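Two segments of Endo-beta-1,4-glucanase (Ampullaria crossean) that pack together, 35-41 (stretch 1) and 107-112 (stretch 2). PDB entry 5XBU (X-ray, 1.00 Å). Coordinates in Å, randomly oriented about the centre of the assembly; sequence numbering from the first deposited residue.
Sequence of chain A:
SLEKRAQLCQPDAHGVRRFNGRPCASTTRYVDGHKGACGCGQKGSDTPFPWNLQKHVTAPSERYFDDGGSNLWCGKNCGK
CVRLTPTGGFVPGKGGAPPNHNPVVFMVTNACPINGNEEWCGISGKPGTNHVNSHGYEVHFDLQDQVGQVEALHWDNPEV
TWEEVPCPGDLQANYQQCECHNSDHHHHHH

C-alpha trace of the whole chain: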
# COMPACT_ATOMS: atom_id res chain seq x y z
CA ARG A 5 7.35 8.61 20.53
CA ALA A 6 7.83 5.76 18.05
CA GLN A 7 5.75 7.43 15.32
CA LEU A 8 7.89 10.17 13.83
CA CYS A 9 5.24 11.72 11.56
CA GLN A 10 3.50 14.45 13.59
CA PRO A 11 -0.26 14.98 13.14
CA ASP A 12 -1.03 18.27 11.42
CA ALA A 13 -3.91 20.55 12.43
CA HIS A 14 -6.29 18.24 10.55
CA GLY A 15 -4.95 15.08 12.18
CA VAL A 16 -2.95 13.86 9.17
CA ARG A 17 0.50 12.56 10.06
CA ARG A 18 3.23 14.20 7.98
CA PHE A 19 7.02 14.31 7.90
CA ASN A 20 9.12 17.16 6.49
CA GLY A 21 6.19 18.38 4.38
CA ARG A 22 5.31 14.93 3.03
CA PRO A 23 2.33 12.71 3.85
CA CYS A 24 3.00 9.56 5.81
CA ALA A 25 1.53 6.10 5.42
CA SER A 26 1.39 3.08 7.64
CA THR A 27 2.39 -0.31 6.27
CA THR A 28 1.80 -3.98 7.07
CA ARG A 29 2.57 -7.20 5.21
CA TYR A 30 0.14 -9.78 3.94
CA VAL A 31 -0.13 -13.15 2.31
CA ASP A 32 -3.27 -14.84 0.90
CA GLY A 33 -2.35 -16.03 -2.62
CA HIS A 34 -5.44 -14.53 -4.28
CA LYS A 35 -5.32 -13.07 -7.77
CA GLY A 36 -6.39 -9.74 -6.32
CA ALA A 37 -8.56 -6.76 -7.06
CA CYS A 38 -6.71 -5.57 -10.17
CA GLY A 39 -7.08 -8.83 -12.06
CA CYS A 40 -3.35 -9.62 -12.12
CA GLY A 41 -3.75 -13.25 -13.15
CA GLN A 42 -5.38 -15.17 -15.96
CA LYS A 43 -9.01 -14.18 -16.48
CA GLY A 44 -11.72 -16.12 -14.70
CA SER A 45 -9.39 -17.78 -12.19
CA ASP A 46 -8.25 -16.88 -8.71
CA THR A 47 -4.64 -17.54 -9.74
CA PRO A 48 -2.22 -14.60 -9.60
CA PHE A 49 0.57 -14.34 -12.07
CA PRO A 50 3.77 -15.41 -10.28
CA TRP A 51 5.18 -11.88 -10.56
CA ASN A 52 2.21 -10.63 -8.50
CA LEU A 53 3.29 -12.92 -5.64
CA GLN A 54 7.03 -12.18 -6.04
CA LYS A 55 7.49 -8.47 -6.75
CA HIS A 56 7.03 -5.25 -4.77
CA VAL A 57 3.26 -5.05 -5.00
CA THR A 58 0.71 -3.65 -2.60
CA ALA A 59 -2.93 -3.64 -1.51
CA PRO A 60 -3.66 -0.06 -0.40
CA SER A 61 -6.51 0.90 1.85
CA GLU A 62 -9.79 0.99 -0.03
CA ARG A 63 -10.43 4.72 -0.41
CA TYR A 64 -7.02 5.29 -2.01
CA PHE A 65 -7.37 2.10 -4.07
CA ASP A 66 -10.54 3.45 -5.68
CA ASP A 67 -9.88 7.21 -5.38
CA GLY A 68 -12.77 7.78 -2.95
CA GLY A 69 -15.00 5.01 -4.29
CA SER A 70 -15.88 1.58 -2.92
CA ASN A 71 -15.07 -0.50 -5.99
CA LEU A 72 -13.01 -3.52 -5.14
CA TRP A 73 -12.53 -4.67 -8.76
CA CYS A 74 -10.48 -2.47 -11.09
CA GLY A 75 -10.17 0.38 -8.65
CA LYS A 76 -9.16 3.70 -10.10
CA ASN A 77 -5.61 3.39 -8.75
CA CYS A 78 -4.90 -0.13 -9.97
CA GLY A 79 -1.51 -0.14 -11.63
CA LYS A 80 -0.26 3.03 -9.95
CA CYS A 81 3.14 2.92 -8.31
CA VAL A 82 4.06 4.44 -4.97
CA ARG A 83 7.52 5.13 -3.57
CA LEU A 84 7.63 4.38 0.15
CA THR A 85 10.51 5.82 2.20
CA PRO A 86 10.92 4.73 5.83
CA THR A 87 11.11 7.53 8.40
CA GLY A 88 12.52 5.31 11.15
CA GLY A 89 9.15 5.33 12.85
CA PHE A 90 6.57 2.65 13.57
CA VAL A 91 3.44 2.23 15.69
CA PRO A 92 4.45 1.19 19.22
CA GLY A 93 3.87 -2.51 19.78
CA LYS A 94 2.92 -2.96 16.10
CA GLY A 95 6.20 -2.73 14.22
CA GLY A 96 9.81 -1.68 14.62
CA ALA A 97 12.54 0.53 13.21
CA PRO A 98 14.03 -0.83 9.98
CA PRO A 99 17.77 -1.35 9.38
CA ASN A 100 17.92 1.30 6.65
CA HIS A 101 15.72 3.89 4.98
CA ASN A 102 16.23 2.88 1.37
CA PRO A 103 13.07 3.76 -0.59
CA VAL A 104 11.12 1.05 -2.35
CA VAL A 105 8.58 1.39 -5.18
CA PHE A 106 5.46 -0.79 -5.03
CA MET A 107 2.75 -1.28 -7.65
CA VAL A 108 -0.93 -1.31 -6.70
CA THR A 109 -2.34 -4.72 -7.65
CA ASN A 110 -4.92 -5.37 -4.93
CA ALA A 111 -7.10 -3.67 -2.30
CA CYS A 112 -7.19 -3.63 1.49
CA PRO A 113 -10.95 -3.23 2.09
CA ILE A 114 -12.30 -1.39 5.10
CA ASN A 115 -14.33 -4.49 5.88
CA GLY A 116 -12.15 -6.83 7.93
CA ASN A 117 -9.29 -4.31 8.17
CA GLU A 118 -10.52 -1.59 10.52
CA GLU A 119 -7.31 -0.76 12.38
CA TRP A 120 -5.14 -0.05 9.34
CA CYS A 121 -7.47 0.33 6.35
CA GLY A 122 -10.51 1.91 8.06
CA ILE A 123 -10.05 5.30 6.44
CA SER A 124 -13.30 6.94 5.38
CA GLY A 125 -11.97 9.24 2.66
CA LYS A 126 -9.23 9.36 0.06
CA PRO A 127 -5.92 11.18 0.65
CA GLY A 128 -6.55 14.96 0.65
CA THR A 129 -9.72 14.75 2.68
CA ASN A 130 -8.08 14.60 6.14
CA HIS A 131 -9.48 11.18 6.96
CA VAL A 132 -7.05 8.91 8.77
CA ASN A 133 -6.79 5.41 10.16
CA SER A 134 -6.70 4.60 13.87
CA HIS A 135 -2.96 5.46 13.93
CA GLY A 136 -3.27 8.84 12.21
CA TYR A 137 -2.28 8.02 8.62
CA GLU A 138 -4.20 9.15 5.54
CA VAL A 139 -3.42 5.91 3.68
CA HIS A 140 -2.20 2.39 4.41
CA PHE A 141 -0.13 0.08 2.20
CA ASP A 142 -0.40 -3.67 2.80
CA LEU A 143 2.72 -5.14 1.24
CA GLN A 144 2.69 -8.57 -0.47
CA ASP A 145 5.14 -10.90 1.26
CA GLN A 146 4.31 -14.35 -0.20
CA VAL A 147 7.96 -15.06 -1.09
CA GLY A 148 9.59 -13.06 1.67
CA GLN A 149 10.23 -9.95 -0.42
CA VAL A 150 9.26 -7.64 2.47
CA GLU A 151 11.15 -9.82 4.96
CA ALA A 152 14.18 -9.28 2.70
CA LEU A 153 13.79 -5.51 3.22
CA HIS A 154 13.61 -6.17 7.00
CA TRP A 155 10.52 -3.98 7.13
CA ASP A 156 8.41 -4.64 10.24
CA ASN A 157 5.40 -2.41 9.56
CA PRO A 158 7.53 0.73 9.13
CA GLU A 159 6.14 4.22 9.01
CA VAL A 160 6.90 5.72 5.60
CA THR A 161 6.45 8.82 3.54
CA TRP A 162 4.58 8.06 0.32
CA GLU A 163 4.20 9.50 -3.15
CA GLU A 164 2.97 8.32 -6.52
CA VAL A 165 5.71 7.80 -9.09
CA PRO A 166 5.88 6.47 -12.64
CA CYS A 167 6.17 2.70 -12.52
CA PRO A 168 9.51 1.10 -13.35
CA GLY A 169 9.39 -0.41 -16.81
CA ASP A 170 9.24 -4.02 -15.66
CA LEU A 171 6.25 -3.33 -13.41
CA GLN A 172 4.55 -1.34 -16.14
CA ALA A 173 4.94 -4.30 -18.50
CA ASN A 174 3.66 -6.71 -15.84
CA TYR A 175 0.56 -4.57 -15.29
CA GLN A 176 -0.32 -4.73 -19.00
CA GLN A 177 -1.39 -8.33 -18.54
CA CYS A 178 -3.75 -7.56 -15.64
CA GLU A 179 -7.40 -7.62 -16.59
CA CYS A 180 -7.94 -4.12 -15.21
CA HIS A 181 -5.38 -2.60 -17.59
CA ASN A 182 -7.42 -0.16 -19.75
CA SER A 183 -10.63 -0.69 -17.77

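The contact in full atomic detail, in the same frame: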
# COMPACT_ATOMS: atom_id res chain seq x y z
N LYS A 35 -5.67 -13.86 -6.59
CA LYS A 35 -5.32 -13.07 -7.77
C LYS A 35 -5.30 -11.59 -7.44
O LYS A 35 -4.35 -10.88 -7.78
CB LYS A 35 -6.30 -13.35 -8.90
CG LYS A 35 -6.04 -12.48 -10.10
CD LYS A 35 -6.77 -12.97 -11.34
CE LYS A 35 -8.27 -12.83 -11.20
NZ LYS A 35 -8.95 -13.40 -12.41
N GLY A 36 -6.33 -11.11 -6.77
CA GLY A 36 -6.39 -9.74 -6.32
C GLY A 36 -7.31 -8.86 -7.16
O GLY A 36 -7.78 -9.22 -8.25
N ALA A 37 -7.51 -7.67 -6.63
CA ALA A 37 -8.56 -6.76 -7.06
C ALA A 37 -8.26 -6.05 -8.36
O ALA A 37 -9.15 -5.36 -8.87
CB ALA A 37 -8.82 -5.75 -5.95
N CYS A 38 -7.04 -6.16 -8.90
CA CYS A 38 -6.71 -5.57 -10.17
C CYS A 38 -6.64 -6.60 -11.29
O CYS A 38 -6.27 -6.26 -12.42
CB CYS A 38 -5.42 -4.75 -10.11
SG CYS A 38 -5.52 -3.42 -8.87
N GLY A 39 -7.04 -7.84 -11.01
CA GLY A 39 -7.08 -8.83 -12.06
C GLY A 39 -5.73 -9.27 -12.58
O GLY A 39 -5.61 -9.67 -13.74
N CYS A 40 -4.71 -9.27 -11.72
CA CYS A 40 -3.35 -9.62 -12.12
C CYS A 40 -3.13 -11.14 -12.05
O CYS A 40 -2.33 -11.65 -11.26
CB CYS A 40 -2.33 -8.85 -11.31
SG CYS A 40 -2.45 -7.06 -11.62
N GLY A 41 -3.88 -11.82 -12.91
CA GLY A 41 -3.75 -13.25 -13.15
C GLY A 41 -4.67 -13.60 -14.31
O GLY A 41 -5.36 -12.75 -14.86
N MET A 107 3.88 -1.45 -6.74
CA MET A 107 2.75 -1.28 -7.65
C MET A 107 1.46 -1.75 -7.01
O MET A 107 1.40 -2.82 -6.38
CB MET A 107 3.00 -2.02 -8.97
CG MET A 107 1.91 -1.74 -10.01
SD MET A 107 2.39 -2.26 -11.67
CE MET A 107 2.31 -4.05 -11.48
N VAL A 108 0.40 -0.96 -7.19
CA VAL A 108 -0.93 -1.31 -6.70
C VAL A 108 -1.51 -2.42 -7.56
O VAL A 108 -1.78 -2.22 -8.75
CB VAL A 108 -1.86 -0.09 -6.74
CG1 VAL A 108 -3.24 -0.47 -6.32
CG2 VAL A 108 -1.27 1.05 -5.89
N THR A 109 -1.74 -3.59 -6.95
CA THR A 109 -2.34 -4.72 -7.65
C THR A 109 -3.52 -5.31 -6.91
O THR A 109 -4.15 -6.25 -7.42
CB THR A 109 -1.32 -5.82 -7.95
OG1 THR A 109 -0.93 -6.37 -6.70
CG2 THR A 109 -0.15 -5.32 -8.73
N ASN A 110 -3.87 -4.79 -5.73
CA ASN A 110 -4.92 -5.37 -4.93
C ASN A 110 -5.44 -4.28 -4.01
O ASN A 110 -4.91 -3.17 -4.01
CB ASN A 110 -4.35 -6.60 -4.22
CG ASN A 110 -5.39 -7.48 -3.56
OD1 ASN A 110 -6.58 -7.43 -3.86
ND2 ASN A 110 -4.93 -8.32 -2.65
N ALA A 111 -6.48 -4.60 -3.23
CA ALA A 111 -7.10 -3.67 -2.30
C ALA A 111 -7.12 -4.24 -0.90
O ALA A 111 -7.28 -5.45 -0.71
CB ALA A 111 -8.55 -3.41 -2.72
N CYS A 112 -7.00 -3.34 0.08
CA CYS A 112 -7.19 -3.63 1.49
C CYS A 112 -8.55 -3.04 1.87
O CYS A 112 -8.65 -1.83 2.14
CB CYS A 112 -6.07 -3.01 2.33
SG CYS A 112 -6.20 -3.35 4.13
O HOH W 1 -4.59 -8.43 -8.98

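A segment without regular helix or strand (35-41), built around a type I turn, packs against the end of a strand and the loop that follows it (107-112), burying 286 Å² in total. The CA-to-CB bond of Lys35 points away from stretch 2, and the residue contributes through its backbone: Lys35 O accepts a hydrogen bond from water 1 (2.7 Å to the water O). That water also donates to Thr109 O (2.7 Å from the water O) and accepts from Cys40 N (2.9 Å to the water O), so one molecule links residues on either side of the turn, Lys35 and Cys40, to Thr109 in the facing loop. Gly36 opens the type I turn that closes at Gly39, with Gly39 N donating to Gly36 O (3.2 Å). A CB on Gly36 would point toward stretch 2, only 3.2 Å from both Thr109 O and Asn110 CG, and phi/psi of 104/170° would also jam it against the preceding carbonyl; the bare Gly36 CA instead lies 3.4 Å from Asn110 OD1. Ala37 N donates to that same Asn110 OD1 (2.9 Å). The CA-to-CB bond of Asn110 points sideways, but with chi1 in t its amide end comes nearer the turn, where Asn110 OD1 also accepts a weak bond from Ala111 N (2.9 Å), while ND2 is satisfied elsewhere in the structure. The small side chain of Ala37 meets its counterpart, Ala37 CB to Ala111 CB at 4.0 Å. Cys38 N donates to Thr109 O (3.2 Å), the carbonyl that also receives the water. The CA-to-CB bond of Cys38 points toward stretch 2, with Cys38 SG 3.9 Å from Val108 O and 3.8 Å from Asn110 N, and the residue is covalently bonded elsewhere in the structure. Gly39 makes no direct contact, but its positive phi (69°) favours glycine. Cys40, also covalently bonded elsewhere, rests its SG 4.0 Å from Thr109 CB. At Gly41, beyond the contact, a CB would clash with Lys35 CD (2.9 Å).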